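Pcza361.24 (Amycolatopsis orientalis, PDB 3G2M) is a glycopeptide N-methyltransferase that uses S-adenosyl-L-methionine as methyl donor, probably to modify a nitrogen of the antibiotic during its biosynthesis. Local coordinates at residues S70-F75 / F98-L103; T108-S113 / S143-D148; A191-A196 / A224-E229; T272-G277 / K282-V287. All coordinates share one frame; numbering follows the deposited sequence.

Contact 1: residues S70-F75 / F98-L103; sequences SEAREF and FPFLDL
Ala72 and Pro99 join helix 69-79 to helix 97-101 in this class I (Rossmann-like) methyltransferase fold, at the point of closest backbone approach, 6.4 Å between their CA atoms. Two small groups fill the narrow place, Ala72 CB resting 3.6 Å from Pro99 CB. Beside it the ring of Phe100, the residue next to Pro99, meets Phe75, one turn on from Ala72. The chi1 of Phe100 (-72°) sets its CG beside the backbone N and opposite the carbonyl carbon, and from there the ring extends to helix 69-79. It presents its edge: CE1 comes 3.7 Å from Ala72 O and 3.8 Å from Phe75 CB, both near the ring plane, so the carbonyl oxygen faces the slightly positive rim of the ring. Val155 of strand 151-156 touches both phenylalanines, tying the helix pair to the sheet. The neighbouring Glu71 forms a salt bridge with Arg95 and hydrogen-bonds to Ser157, two residues that bind S-adenosyl-L-methionine, so the packed helix also carries a second-shell carboxylate. The two ring planes stand nearly perpendicular, Phe100 CZ lying 4.0 Å from Phe75 CD2.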
loop_
_atom_site.group_PDB
_atom_site.type_symbol
_atom_site.label_atom_id
_atom_site.label_comp_id
_atom_site.label_asym_id
_atom_site.label_seq_id
_atom_site.Cartn_x
_atom_site.Cartn_y
_atom_site.Cartn_z
ATOM N N SER A 70 6.026 26.867 1.083
ATOM C CA SER A 70 4.609 26.834 1.438
ATOM C C SER A 70 4.315 25.734 2.453
ATOM O O SER A 70 3.466 25.897 3.333
ATOM C CB SER A 70 3.748 26.625 0.193
ATOM O OG SER A 70 3.859 27.727 -0.688
ATOM N N GLU A 71 5.012 24.611 2.314
ATOM C CA GLU A 71 4.841 23.480 3.219
ATOM C C GLU A 71 5.342 23.828 4.617
ATOM O O GLU A 71 4.630 23.626 5.601
ATOM C CB GLU A 71 5.548 22.233 2.675
ATOM C CG GLU A 71 5.269 20.984 3.483
ATOM C CD GLU A 71 6.034 19.764 3.003
ATOM O OE1 GLU A 71 6.587 19.784 1.883
ATOM O OE2 GLU A 71 6.075 18.772 3.761
ATOM N N ALA A 72 6.558 24.369 4.699
ATOM C CA ALA A 72 7.138 24.769 5.981
ATOM C C ALA A 72 6.269 25.805 6.688
ATOM O O ALA A 72 6.095 25.749 7.909
ATOM C CB ALA A 72 8.561 25.289 5.796
ATOM N N ARG A 73 5.720 26.728 5.900
ATOM C CA ARG A 73 4.774 27.735 6.366
ATOM C C ARG A 73 3.538 27.097 7.010
ATOM O O ARG A 73 3.083 27.551 8.064
ATOM C CB ARG A 73 4.353 28.616 5.188
ATOM C CG ARG A 73 3.766 29.977 5.547
ATOM C CD ARG A 73 3.529 30.788 4.277
ATOM N NE ARG A 73 2.537 30.151 3.408
ATOM C CZ ARG A 73 2.546 30.196 2.076
ATOM N NH1 ARG A 73 3.511 30.840 1.424
ATOM N NH2 ARG A 73 1.592 29.576 1.391
ATOM N N GLU A 74 3.000 26.049 6.382
ATOM C CA GLU A 74 1.828 25.366 6.933
ATOM C C GLU A 74 2.140 24.684 8.253
ATOM O O GLU A 74 1.324 24.715 9.176
ATOM C CB GLU A 74 1.214 24.372 5.943
ATOM C CG GLU A 74 0.258 25.008 4.941
ATOM C CD GLU A 74 -0.989 25.637 5.567
ATOM O OE1 GLU A 74 -1.521 25.121 6.577
ATOM O OE2 GLU A 74 -1.453 26.653 5.020
ATOM N N PHE A 75 3.324 24.079 8.339
ATOM C CA PHE A 75 3.787 23.479 9.585
ATOM C C PHE A 75 3.848 24.536 10.687
ATOM O O PHE A 75 3.315 24.326 11.775
ATOM C CB PHE A 75 5.139 22.786 9.404
ATOM C CG PHE A 75 5.042 21.383 8.839
ATOM C CD1 PHE A 75 4.526 20.339 9.606
ATOM C CD2 PHE A 75 5.478 21.107 7.550
ATOM C CE1 PHE A 75 4.438 19.043 9.089
ATOM C CE2 PHE A 75 5.396 19.806 7.025
ATOM C CZ PHE A 75 4.882 18.779 7.801
ATOM N N PHE A 98 15.877 24.424 6.966
ATOM C CA PHE A 98 16.385 25.793 6.872
ATOM C C PHE A 98 15.260 26.836 6.985
ATOM O O PHE A 98 15.405 27.805 7.733
ATOM C CB PHE A 98 17.264 25.978 5.628
ATOM C CG PHE A 98 18.603 25.293 5.734
ATOM C CD1 PHE A 98 19.673 25.923 6.365
ATOM C CD2 PHE A 98 18.786 24.009 5.229
ATOM C CE1 PHE A 98 20.912 25.288 6.479
ATOM C CE2 PHE A 98 20.019 23.363 5.342
ATOM C CZ PHE A 98 21.084 24.008 5.967
ATOM N N PRO A 99 14.139 26.647 6.254
ATOM C CA PRO A 99 12.942 27.436 6.576
ATOM C C PRO A 99 12.536 27.406 8.059
ATOM O O PRO A 99 12.159 28.445 8.598
ATOM C CB PRO A 99 11.862 26.793 5.707
ATOM C CG PRO A 99 12.601 26.280 4.530
ATOM C CD PRO A 99 13.924 25.807 5.060
ATOM N N PHE A 100 12.605 26.238 8.705
ATOM C CA PHE A 100 12.284 26.129 10.134
ATOM C C PHE A 100 13.244 26.937 11.012
ATOM O O PHE A 100 12.818 27.613 11.946
ATOM C CB PHE A 100 12.278 24.666 10.605
ATOM C CG PHE A 100 11.108 23.854 10.105
ATOM C CD1 PHE A 100 9.892 24.454 9.787
ATOM C CD2 PHE A 100 11.223 22.467 9.984
ATOM C CE1 PHE A 100 8.808 23.689 9.339
ATOM C CE2 PHE A 100 10.147 21.689 9.535
ATOM C CZ PHE A 100 8.938 22.296 9.213
ATOM N N LEU A 101 14.537 26.851 10.712
ATOM C CA LEU A 101 15.554 27.608 11.438
ATOM C C LEU A 101 15.379 29.113 11.230
ATOM O O LEU A 101 15.684 29.904 12.122
ATOM C CB LEU A 101 16.960 27.170 11.016
ATOM C CG LEU A 101 17.369 25.726 11.324
ATOM C CD1 LEU A 101 18.568 25.319 10.485
ATOM C CD2 LEU A 101 17.643 25.529 12.806
ATOM N N ASP A 102 14.876 29.485 10.053
ATOM C CA ASP A 102 14.563 30.876 9.702
ATOM C C ASP A 102 13.405 31.456 10.511
ATOM O O ASP A 102 13.218 32.673 10.553
ATOM C CB ASP A 102 14.240 30.981 8.209
ATOM C CG ASP A 102 15.484 30.991 7.337
ATOM O OD1 ASP A 102 16.610 31.036 7.885
ATOM O OD2 ASP A 102 15.332 30.964 6.095
ATOM N N LEU A 103 12.627 30.581 11.138
ATOM C CA LEU A 103 11.529 30.992 12.004
ATOM C C LEU A 103 11.964 31.090 13.469
ATOM O O LEU A 103 11.156 31.421 14.343
ATOM C CB LEU A 103 10.344 30.036 11.847
ATOM C CG LEU A 103 9.756 29.896 10.437
ATOM C CD1 LEU A 103 8.921 28.639 10.333
ATOM C CD2 LEU A 103 8.939 31.119 10.028
#

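Contact 2: residues T108-S113 / S143-D148; sequences TALELS and SAFALD
Leu110 and Phe145 mark where the two backbones come nearest, yet their CA atoms are still 8.9 Å apart, a spacing bridged by side chains alone. Residues 108-111 are strand, whereas 143-148 follow an irregular path between strands 135-139 and 151-156. Alternation along the strand turns Thr108 and Leu110 to this loop, while Ala109 and Glu111 pack against helix 114-125. Leu110 has the largest share of the contact, through its two methyl branches. Its CG stands opposite the backbone N (chi1 -178°), and the fork beyond it reaches two partners: CD2 lies 4.0 Å from Phe145 CG and equally near Phe145 CB, approaching the root of the aromatic side chain obliquely, while CD1 comes to 4.4 Å from Leu147 CD2. Strand 107-111 is the second in chain order of the parallel part of a class I methyltransferase sheet, and in this family an acidic residue at the end of that strand commonly holds the ribose hydroxyls of the cofactor. Glu111 occupies this place and binds S-adenosyl-L-methionine; its OE2 accepts from Ser113 N at 3.1 Å on the anti side, 35° out of the carboxylate plane, and OE1 accepts from Gly92 N. Outside the two segments, His179 meets the Phe145 ring and its NE2 is hydrogen-bonded to Leu147 N. Leu147 CD1 reaches on to Thr108 CG2, a loose 4.5 Å.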
loop_
_atom_site.group_PDB
_atom_site.type_symbol
_atom_site.label_atom_id
_atom_site.label_comp_id
_atom_site.label_asym_id
_atom_site.label_seq_id
_atom_site.Cartn_x
_atom_site.Cartn_y
_atom_site.Cartn_z
ATOM N N THR A 108 16.109 19.554 15.928
ATOM C CA THR A 108 16.886 18.329 15.815
ATOM C C THR A 108 16.433 17.659 14.523
ATOM O O THR A 108 15.259 17.311 14.372
ATOM C CB THR A 108 16.684 17.398 17.022
ATOM O OG1 THR A 108 17.116 18.070 18.211
ATOM C CG2 THR A 108 17.491 16.103 16.861
ATOM N N ALA A 109 17.353 17.543 13.572
ATOM C CA ALA A 109 17.030 16.981 12.269
ATOM C C ALA A 109 17.604 15.572 12.188
ATOM O O ALA A 109 18.806 15.381 12.326
ATOM C CB ALA A 109 17.573 17.860 11.167
ATOM N N LEU A 110 16.725 14.593 11.992
ATOM C CA LEU A 110 17.111 13.185 11.957
ATOM C C LEU A 110 17.131 12.670 10.522
ATOM O O LEU A 110 16.156 12.836 9.789
ATOM C CB LEU A 110 16.120 12.353 12.784
ATOM C CG LEU A 110 16.394 10.852 12.910
ATOM C CD1 LEU A 110 17.161 10.583 14.194
ATOM C CD2 LEU A 110 15.113 10.041 12.883
ATOM N N GLU A 111 18.220 12.015 10.133
ATOM C CA GLU A 111 18.374 11.568 8.755
ATOM C C GLU A 111 19.156 10.257 8.713
ATOM O O GLU A 111 20.111 10.072 9.473
ATOM C CB GLU A 111 19.044 12.674 7.920
ATOM C CG GLU A 111 19.491 12.303 6.505
ATOM C CD GLU A 111 18.396 11.673 5.662
ATOM O OE1 GLU A 111 17.229 12.099 5.767
ATOM O OE2 GLU A 111 18.710 10.744 4.892
ATOM N N LEU A 112 18.738 9.352 7.830
ATOM C CA LEU A 112 19.309 8.013 7.759
ATOM C C LEU A 112 20.648 7.951 7.022
ATOM O O LEU A 112 21.563 7.238 7.450
ATOM C CB LEU A 112 18.311 7.047 7.107
ATOM C CG LEU A 112 18.654 5.549 7.076
ATOM C CD1 LEU A 112 18.745 4.967 8.475
ATOM C CD2 LEU A 112 17.619 4.792 6.248
ATOM N N SER A 113 20.752 8.689 5.917
ATOM C CA SER A 113 21.902 8.587 5.024
ATOM C C SER A 113 23.075 9.440 5.486
ATOM O O SER A 113 22.922 10.631 5.768
ATOM C CB SER A 113 21.522 8.991 3.600
ATOM O OG SER A 113 22.697 9.136 2.812
ATOM N N SER A 143 11.688 5.064 11.072
ATOM C CA SER A 143 10.805 3.936 11.410
ATOM C C SER A 143 11.189 3.240 12.728
ATOM O O SER A 143 10.424 2.435 13.266
ATOM C CB SER A 143 10.752 2.921 10.263
ATOM O OG SER A 143 11.949 2.165 10.180
ATOM N N ALA A 144 12.373 3.553 13.244
ATOM C CA ALA A 144 12.849 2.962 14.496
ATOM C C ALA A 144 14.006 3.801 15.014
ATOM O O ALA A 144 15.164 3.516 14.721
ATOM C CB ALA A 144 13.286 1.521 14.278
ATOM N N PHE A 145 13.687 4.866 15.733
ATOM C CA PHE A 145 14.715 5.740 16.308
ATOM C C PHE A 145 14.528 5.875 17.813
ATOM O O PHE A 145 13.446 5.615 18.347
ATOM C CB PHE A 145 14.721 7.124 15.628
ATOM C CG PHE A 145 13.433 7.893 15.791
ATOM C CD1 PHE A 145 13.293 8.836 16.809
ATOM C CD2 PHE A 145 12.357 7.676 14.932
ATOM C CE1 PHE A 145 12.113 9.539 16.971
ATOM C CE2 PHE A 145 11.173 8.384 15.084
ATOM C CZ PHE A 145 11.045 9.308 16.112
ATOM N N ALA A 146 15.594 6.299 18.487
ATOM C CA ALA A 146 15.589 6.450 19.927
ATOM C C ALA A 146 16.633 7.489 20.299
ATOM O O ALA A 146 17.817 7.311 20.022
ATOM C CB ALA A 146 15.899 5.118 20.592
ATOM N N LEU A 147 16.175 8.576 20.907
ATOM C CA LEU A 147 17.045 9.658 21.348
ATOM C C LEU A 147 16.933 9.843 22.845
ATOM O O LEU A 147 15.944 9.433 23.452
ATOM C CB LEU A 147 16.665 10.971 20.650
ATOM C CG LEU A 147 16.598 10.928 19.122
ATOM C CD1 LEU A 147 16.049 12.222 18.564
ATOM C CD2 LEU A 147 17.967 10.624 18.554
ATOM N N ASP A 148 17.950 10.475 23.426
ATOM C CA ASP A 148 17.949 10.827 24.842
ATOM C C ASP A 148 17.312 12.214 25.030
ATOM O O ASP A 148 17.835 13.077 25.745
ATOM C CB ASP A 148 19.377 10.780 25.393
ATOM C CG ASP A 148 19.428 10.889 26.907
ATOM O OD1 ASP A 148 18.420 10.556 27.578
ATOM O OD2 ASP A 148 20.479 11.321 27.426
#

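Contact 3: residues A191-A196 / A224-E229; sequences AMSEAA and AEEIQE
Glu226 gives up more surface here than any other residue, and its carboxylate is divided between the two residues it meets, Ser193 and Ala195. Ser193 OG donates to Glu226 OE1 at 2.6 Å, using the syn lone pair of that oxygen. The same hydroxyl accepts from Ala196 N at 3.0 Å, a capping bond made possible by a chi1 of 70°, which tucks OG between the backbone N and the carbonyl carbon. With its proton committed to the glutamate and a lone pair to the helix, the hydroxyl is fixed in rotation. The other carboxylate oxygen, OE2, lies 3.5 Å from Ala195 CB and accepts a hydrogen bond from a water at 2.7 Å; that water in turn accepts from Ala195 N at 3.1 Å. A negative group set before the first turn of helix 194-197 would probably be stabilised by the amide N-H groups there. His221 of the second subunit packs on both Ser193 and Glu226, and strand 219-234 pairs antiparallel with a strand of that subunit. The arrangement is a serine N-cap whose hydroxyl is held by a carboxylate from strand 219-234, and it joins the short helix after strand 184-191 to the sheet that runs across the dimer interface.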
loop_
_atom_site.group_PDB
_atom_site.type_symbol
_atom_site.label_atom_id
_atom_site.label_comp_id
_atom_site.label_asym_id
_atom_site.label_seq_id
_atom_site.Cartn_x
_atom_site.Cartn_y
_atom_site.Cartn_z
ATOM N N ALA A 191 0.519 14.225 0.863
ATOM C CA ALA A 191 0.011 14.494 -0.483
ATOM C C ALA A 191 -1.358 13.841 -0.688
ATOM O O ALA A 191 -1.585 12.710 -0.244
ATOM C CB ALA A 191 0.998 14.012 -1.528
HETATM N N MSE A 192 -2.252 14.565 -1.366
HETATM C CA MSE A 192 -3.649 14.171 -1.536
HETATM C C MSE A 192 -3.991 14.137 -3.024
HETATM O O MSE A 192 -4.081 15.182 -3.672
HETATM C CB MSE A 192 -4.586 15.136 -0.781
HETATM C CG MSE A 192 -6.103 14.840 -0.906
HETATM SE SE MSE A 192 -7.276 16.148 0.019
HETATM C CE MSE A 192 -6.873 17.712 -1.061
ATOM N N SER A 193 -4.177 12.929 -3.552
ATOM C CA SER A 193 -4.517 12.730 -4.962
ATOM C C SER A 193 -5.951 13.152 -5.242
ATOM O O SER A 193 -6.729 13.386 -4.312
ATOM C CB SER A 193 -4.362 11.259 -5.338
ATOM O OG SER A 193 -5.370 10.484 -4.713
ATOM N N GLU A 194 -6.304 13.229 -6.523
ATOM C CA GLU A 194 -7.685 13.507 -6.912
ATOM C C GLU A 194 -8.646 12.459 -6.337
ATOM O O GLU A 194 -9.690 12.817 -5.801
ATOM C CB GLU A 194 -7.830 13.611 -8.434
ATOM C CG GLU A 194 -9.118 14.304 -8.867
ATOM C CD GLU A 194 -9.324 14.331 -10.376
ATOM O OE1 GLU A 194 -8.332 14.226 -11.137
ATOM O OE2 GLU A 194 -10.493 14.465 -10.801
ATOM N N ALA A 195 -8.275 11.179 -6.428
ATOM C CA ALA A 195 -9.095 10.085 -5.886
ATOM C C ALA A 195 -9.231 10.154 -4.373
ATOM O O ALA A 195 -10.289 9.837 -3.831
ATOM C CB ALA A 195 -8.540 8.723 -6.306
ATOM N N ALA A 196 -8.160 10.568 -3.697
ATOM C CA ALA A 196 -8.173 10.726 -2.246
ATOM C C ALA A 196 -9.007 11.932 -1.820
ATOM O O ALA A 196 -9.628 11.915 -0.760
ATOM C CB ALA A 196 -6.761 10.839 -1.706
ATOM N N ALA A 224 -7.115 4.054 -0.118
ATOM C CA ALA A 224 -6.155 3.756 0.938
ATOM C C ALA A 224 -4.725 3.978 0.441
ATOM O O ALA A 224 -3.950 4.726 1.045
ATOM C CB ALA A 224 -6.347 2.348 1.446
ATOM N N GLU A 225 -4.383 3.337 -0.673
ATOM C CA GLU A 225 -3.050 3.500 -1.250
ATOM C C GLU A 225 -3.100 3.461 -2.767
ATOM O O GLU A 225 -3.800 2.632 -3.358
ATOM C CB GLU A 225 -2.089 2.425 -0.712
ATOM C CG GLU A 225 -0.611 2.596 -1.131
ATOM C CD GLU A 225 0.333 1.626 -0.412
ATOM O OE1 GLU A 225 1.359 1.251 -1.012
ATOM O OE2 GLU A 225 0.061 1.230 0.744
ATOM N N GLU A 226 -2.343 4.367 -3.384
ATOM C CA GLU A 226 -2.149 4.377 -4.817
ATOM C C GLU A 226 -0.662 4.305 -5.111
ATOM O O GLU A 226 0.179 4.365 -4.203
ATOM C CB GLU A 226 -2.713 5.666 -5.433
ATOM C CG GLU A 226 -4.236 5.740 -5.511
ATOM C CD GLU A 226 -4.717 7.144 -5.821
ATOM O OE1 GLU A 226 -4.420 8.072 -5.035
ATOM O OE2 GLU A 226 -5.375 7.331 -6.855
ATOM N N ILE A 227 -0.344 4.176 -6.388
ATOM C CA ILE A 227 1.029 4.332 -6.848
ATOM C C ILE A 227 1.063 5.573 -7.728
ATOM O O ILE A 227 0.261 5.699 -8.659
ATOM C CB ILE A 227 1.530 3.088 -7.625
ATOM C CG1 ILE A 227 1.694 1.898 -6.673
ATOM C CG2 ILE A 227 2.871 3.386 -8.340
ATOM C CD1 ILE A 227 2.019 0.586 -7.386
ATOM N N GLN A 228 1.957 6.501 -7.399
ATOM C CA GLN A 228 2.198 7.669 -8.238
ATOM C C GLN A 228 3.235 7.297 -9.287
ATOM O O GLN A 228 4.369 6.932 -8.959
ATOM C CB GLN A 228 2.702 8.862 -7.421
ATOM C CG GLN A 228 2.895 10.136 -8.258
ATOM C CD GLN A 228 3.899 11.099 -7.650
ATOM O OE1 GLN A 228 5.111 10.845 -7.646
ATOM N NE2 GLN A 228 3.402 12.223 -7.145
ATOM N N GLU A 229 2.831 7.401 -10.545
ATOM C CA GLU A 229 3.699 7.094 -11.668
ATOM C C GLU A 229 3.961 8.356 -12.470
ATOM O O GLU A 229 3.023 9.046 -12.881
ATOM C CB GLU A 229 3.052 6.031 -12.557
ATOM C CG GLU A 229 3.953 5.518 -13.669
ATOM C CD GLU A 229 3.157 4.920 -14.806
ATOM O OE1 GLU A 229 2.951 3.691 -14.808
ATOM O OE2 GLU A 229 2.720 5.681 -15.689
HETATM O O HOH W 1 -5.896 9.785 -7.921
#

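Contact 4: residues T272-G277 / K282-V287; sequences TPFASG and KDMVLV
Thr272 and Leu286 form a hydrogen-bonded antiparallel pair in the hairpin of strands 267-274 and 284-290, the antiparallel end of the class I methyltransferase sheet. Leu286 N donates to Thr272 O at 2.8 Å in an almost straight bond (177°), though from above the carbonyl plane. Leu286 O has two donors: Thr272 N and a water at 2.8 Å that is also hydrogen-bonded to Thr272 OG1. Pro273, opposite Val285 in the next, non-hydrogen-bonded pair, has no N-H to offer, and on this outermost strand of the sheet within the chain none is called for. Phe274 N returns to regular pairing, donating to Met284 O at 2.7 Å. Beyond it the ladder weakens, since Phe274 O receives only weak bonds from Asp283 N and Met284 N.

Side chains take over at the turn. Asp283 engages Ser276 with both oxygens through their syn lone pairs: OD1 accepts from Ser276 N at 2.8 Å and OD2 from Ser276 OG at 2.7 Å. Next to this, the Phe274 ring folds back over the partner strand. Selenomethionine Met284 places CB over one ring face, 3.9 Å from the centroid and 18° off the normal, a CH-pi contact, with SE set obliquely in a Met-aromatic contact; Leu286 N lies at the ring's edge. Where backbone pairing fades, a two-pronged carboxylate bond takes its place, which should keep the carboxylate from turning and probably favours its ionised form.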
loop_
_atom_site.group_PDB
_atom_site.type_symbol
_atom_site.label_atom_id
_atom_site.label_comp_id
_atom_site.label_asym_id
_atom_site.label_seq_id
_atom_site.Cartn_x
_atom_site.Cartn_y
_atom_site.Cartn_z
ATOM N N THR A 272 -5.952 19.707 7.758
ATOM C CA THR A 272 -6.147 20.921 6.975
ATOM C C THR A 272 -5.557 20.780 5.572
ATOM O O THR A 272 -4.335 20.745 5.410
ATOM C CB THR A 272 -5.533 22.155 7.674
ATOM O OG1 THR A 272 -5.956 22.192 9.044
ATOM C CG2 THR A 272 -5.966 23.444 6.970
ATOM N N PRO A 273 -6.428 20.700 4.548
ATOM C CA PRO A 273 -5.932 20.691 3.173
ATOM C C PRO A 273 -5.294 22.028 2.787
ATOM O O PRO A 273 -5.729 23.085 3.255
ATOM C CB PRO A 273 -7.191 20.408 2.341
ATOM C CG PRO A 273 -8.322 20.841 3.199
ATOM C CD PRO A 273 -7.898 20.585 4.610
ATOM N N PHE A 274 -4.255 21.967 1.959
ATOM C CA PHE A 274 -3.555 23.158 1.484
ATOM C C PHE A 274 -2.832 22.871 0.173
ATOM O O PHE A 274 -2.630 21.710 -0.186
ATOM C CB PHE A 274 -2.583 23.694 2.548
ATOM C CG PHE A 274 -1.388 22.805 2.806
ATOM C CD1 PHE A 274 -0.174 23.050 2.169
ATOM C CD2 PHE A 274 -1.466 21.752 3.709
ATOM C CE1 PHE A 274 0.935 22.247 2.416
ATOM C CE2 PHE A 274 -0.359 20.939 3.957
ATOM C CZ PHE A 274 0.837 21.191 3.316
ATOM N N ALA A 275 -2.457 23.932 -0.538
ATOM C CA ALA A 275 -1.721 23.811 -1.792
ATOM C C ALA A 275 -0.222 23.872 -1.529
ATOM O O ALA A 275 0.270 24.805 -0.887
ATOM C CB ALA A 275 -2.142 24.902 -2.769
ATOM N N SER A 276 0.498 22.874 -2.030
ATOM C CA SER A 276 1.946 22.789 -1.839
ATOM C C SER A 276 2.722 23.880 -2.588
ATOM O O SER A 276 3.825 24.249 -2.185
ATOM C CB SER A 276 2.455 21.399 -2.226
ATOM O OG SER A 276 2.128 21.094 -3.569
ATOM N N GLY A 277 2.142 24.395 -3.670
ATOM C CA GLY A 277 2.762 25.484 -4.427
ATOM C C GLY A 277 2.302 26.866 -3.993
ATOM O O GLY A 277 2.538 27.854 -4.696
ATOM N N LYS A 282 -5.589 22.537 -3.791
ATOM C CA LYS A 282 -5.094 22.000 -2.534
ATOM C C LYS A 282 -4.738 20.528 -2.766
ATOM O O LYS A 282 -5.608 19.708 -3.065
ATOM C CB LYS A 282 -6.130 22.187 -1.422
ATOM C CG LYS A 282 -6.357 23.660 -1.053
ATOM C CD LYS A 282 -7.403 23.821 0.039
ATOM C CE LYS A 282 -7.272 25.164 0.752
ATOM N NZ LYS A 282 -7.729 26.312 -0.077
ATOM N N ASP A 283 -3.447 20.218 -2.678
ATOM C CA ASP A 283 -2.934 18.892 -3.028
ATOM C C ASP A 283 -2.193 18.217 -1.869
ATOM O O ASP A 283 -1.428 17.275 -2.073
ATOM C CB ASP A 283 -2.026 18.985 -4.262
ATOM C CG ASP A 283 -0.810 19.869 -4.036
ATOM O OD1 ASP A 283 -0.735 20.552 -3.000
ATOM O OD2 ASP A 283 0.080 19.885 -4.910
HETATM N N MSE A 284 -2.448 18.703 -0.661
HETATM C CA MSE A 284 -1.762 18.237 0.526
HETATM C C MSE A 284 -2.618 18.495 1.751
HETATM O O MSE A 284 -3.429 19.419 1.759
HETATM C CB MSE A 284 -0.429 18.971 0.659
HETATM C CG MSE A 284 0.589 18.282 1.515
HETATM SE SE MSE A 284 2.338 18.983 1.035
HETATM C CE MSE A 284 2.691 17.835 -0.510
ATOM N N VAL A 285 -2.419 17.681 2.785
ATOM C CA VAL A 285 -3.150 17.796 4.045
ATOM C C VAL A 285 -2.150 17.917 5.209
ATOM O O VAL A 285 -1.191 17.137 5.298
ATOM C CB VAL A 285 -4.103 16.572 4.263
ATOM C CG1 VAL A 285 -4.836 16.668 5.591
ATOM C CG2 VAL A 285 -5.113 16.472 3.134
ATOM N N LEU A 286 -2.361 18.917 6.068
ATOM C CA LEU A 286 -1.601 19.039 7.307
ATOM C C LEU A 286 -2.391 18.408 8.445
ATOM O O LEU A 286 -3.451 18.908 8.832
ATOM C CB LEU A 286 -1.262 20.506 7.625
ATOM C CG LEU A 286 0.042 20.838 8.377
ATOM C CD1 LEU A 286 0.079 20.244 9.787
ATOM C CD2 LEU A 286 1.307 20.445 7.593
ATOM N N VAL A 287 -1.850 17.314 8.975
ATOM C CA VAL A 287 -2.506 16.516 10.015
ATOM C C VAL A 287 -1.855 16.812 11.364
ATOM O O VAL A 287 -0.630 16.821 11.475
ATOM C CB VAL A 287 -2.416 14.993 9.685
ATOM C CG1 VAL A 287 -2.899 14.123 10.850
ATOM C CG2 VAL A 287 -3.200 14.663 8.411
HETATM O O HOH W 2 -4.253 20.916 10.578
#

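Contacts 1 and 4 have centres about 14 Å apart and touch directly: Phe75 CE1 rests 3.7 Å from Leu286 CD2, and Glu74 CG lies 3.4 Å from Phe274 CD1, so helix 69-79 lies between its helix partner and the hairpin. Contact 4 also adjoins contact 3, about 13 Å away between centres, through a probable hydrogen bond from Met192 N to Asp283 O at 2.9 Å. Contact 2 touches none of these; it comes nearest contact 1, about 7 Å between nearest atoms. The cofactor site, unoccupied in this chain, draws on Glu111 within contact 2 and on Ser157, whose side chain is about 5 Å from Phe75 of contact 1 and 6 Å from Met284 of contact 4.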